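Local structure of pirin-like protein YHAK (Escherichia coli, 2VEC) at residues I91-A96 with A108-E112. The protein is a monomeric, redox-sensitive cytoplasmic bicupin of the pirin family that lacks quercetin 2,3-dioxygenase activity. Sequence-based numbering, arbitrary orientation.
Sequences ILDGEA and ASAGE
Ile-91 packs its branched side chain against the turn at Ser-109 to Glu-112. Ile-91 CG1 lies beside its own backbone N (chi1 -46°) and meets Ala-108 CB at 3.7 Å. Ile-91 CG2 stands anti to the backbone N, beside the carbonyl carbon, and lies 3.5 Å from Ala-110 N. Between the two branches, Ile-91 CB sits 3.3 Å from Ser-109 O. The backbone of Ile-91 is gripped at both ends: its N donates to Glu-112 O, and its O accepts from Gly-111 N. Ala-110 N bonds Gly-94 O at 2.9 Å, and Ala-110 CB lies 3.9 Å from both Gly-94 O and Leu-92 O. Ala-96 and Ala-108 form an antiparallel hydrogen-bonded pair. Glu-95 and Ser-109 form the adjacent non-hydrogen-bonded pair, with Glu-95 CB 3.9 Å from Ser-109 OG. The type II turn, with Gly-111 at its third position, is braced by Glu-112. Glu-112 OE1 accepts from Ser-109 N at 2.7 Å, on the anti side and 22° out of the carboxylate plane, while OE2 forms a salt bridge with Lys-155. Leu-92 and Asp-93 make a classic beta bulge opposite Thr-136. Both segments bend between sheets of the N-terminal cupin sandwich: strand 85-93 leads into hairpin 95-100/105-109, and the turn returns to strand 112-116.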
loop_
_atom_site.group_PDB
_atom_site.type_symbol
_atom_site.label_atom_id
_atom_site.label_comp_id
_atom_site.label_asym_id
_atom_site.label_seq_id
_atom_site.Cartn_x
_atom_site.Cartn_y
_atom_site.Cartn_z
ATOM N N ILE A 91 -2.818 2.138 -7.978
ATOM C CA ILE A 91 -3.820 1.819 -9.001
ATOM C C ILE A 91 -3.537 0.454 -9.600
ATOM O O ILE A 91 -2.499 0.238 -10.214
ATOM C CB ILE A 91 -3.874 2.839 -10.128
ATOM C CG1 ILE A 91 -3.873 4.280 -9.579
ATOM C CG2 ILE A 91 -5.147 2.592 -10.980
ATOM C CD1 ILE A 91 -5.018 4.586 -8.615
ATOM N N LEU A 92 -4.499 -0.444 -9.442
ATOM C CA LEU A 92 -4.425 -1.808 -9.951
ATOM C C LEU A 92 -5.081 -1.983 -11.310
ATOM O O LEU A 92 -4.638 -2.825 -12.089
ATOM C CB LEU A 92 -5.080 -2.773 -8.944
ATOM C CG LEU A 92 -4.373 -2.702 -7.579
ATOM C CD1 LEU A 92 -5.176 -3.528 -6.550
ATOM C CD2 LEU A 92 -2.921 -3.217 -7.670
ATOM N N ASP A 93 -6.150 -1.238 -11.589
ATOM C CA ASP A 93 -6.829 -1.384 -12.882
ATOM C C ASP A 93 -7.542 -0.099 -13.116
ATOM O O ASP A 93 -8.087 0.477 -12.182
ATOM C CB ASP A 93 -7.827 -2.596 -12.911
ATOM C CG ASP A 93 -8.482 -2.835 -14.286
ATOM O OD1 ASP A 93 -7.796 -2.884 -15.354
ATOM O OD2 ASP A 93 -9.721 -3.084 -14.276
ATOM N N GLY A 94 -7.498 0.361 -14.364
ATOM C CA GLY A 94 -8.185 1.579 -14.764
ATOM C C GLY A 94 -7.407 2.865 -14.528
ATOM O O GLY A 94 -6.184 2.868 -14.513
ATOM N N GLU A 95 -8.139 3.953 -14.331
ATOM C CA GLU A 95 -7.564 5.286 -14.241
ATOM C C GLU A 95 -8.496 6.156 -13.431
ATOM O O GLU A 95 -9.722 6.020 -13.492
ATOM C CB GLU A 95 -7.346 5.915 -15.650
ATOM C CG GLU A 95 -8.421 5.601 -16.653
ATOM C CD GLU A 95 -8.324 6.405 -17.935
ATOM O OE1 GLU A 95 -7.400 7.246 -18.073
ATOM O OE2 GLU A 95 -9.198 6.189 -18.806
ATOM N N ALA A 96 -7.907 7.086 -12.695
ATOM C CA ALA A 96 -8.660 7.899 -11.772
ATOM C C ALA A 96 -8.074 9.293 -11.710
ATOM O O ALA A 96 -6.881 9.481 -11.955
ATOM C CB ALA A 96 -8.619 7.262 -10.393
ATOM N N ALA A 108 -4.044 9.235 -12.110
ATOM C CA ALA A 108 -3.210 8.035 -11.961
ATOM C C ALA A 108 -3.831 6.843 -12.672
ATOM O O ALA A 108 -4.987 6.568 -12.453
ATOM C CB ALA A 108 -3.007 7.712 -10.498
ATOM N N SER A 109 -3.064 6.161 -13.520
ATOM C CA SER A 109 -3.511 4.914 -14.181
ATOM C C SER A 109 -2.914 3.652 -13.550
ATOM O O SER A 109 -2.042 3.714 -12.687
ATOM C CB SER A 109 -3.150 4.914 -15.660
ATOM O OG SER A 109 -3.504 6.126 -16.297
ATOM N N ALA A 110 -3.393 2.500 -14.003
ATOM C CA ALA A 110 -2.889 1.206 -13.534
ATOM C C ALA A 110 -1.373 1.202 -13.658
ATOM O O ALA A 110 -0.827 1.666 -14.685
ATOM C CB ALA A 110 -3.484 0.094 -14.391
ATOM N N GLY A 111 -0.701 0.694 -12.634
ATOM C CA GLY A 111 0.743 0.620 -12.667
ATOM C C GLY A 111 1.456 1.774 -11.970
ATOM O O GLY A 111 2.692 1.787 -11.918
ATOM N N GLU A 112 0.683 2.744 -11.465
ATOM C CA GLU A 112 1.219 3.883 -10.753
ATOM C C GLU A 112 0.816 3.842 -9.297
ATOM O O GLU A 112 -0.267 3.341 -8.973
ATOM C CB GLU A 112 0.705 5.191 -11.336
ATOM C CG GLU A 112 1.238 5.499 -12.759
ATOM C CD GLU A 112 0.695 6.832 -13.270
ATOM O OE1 GLU A 112 -0.481 6.872 -13.731
ATOM O OE2 GLU A 112 1.417 7.835 -13.178
#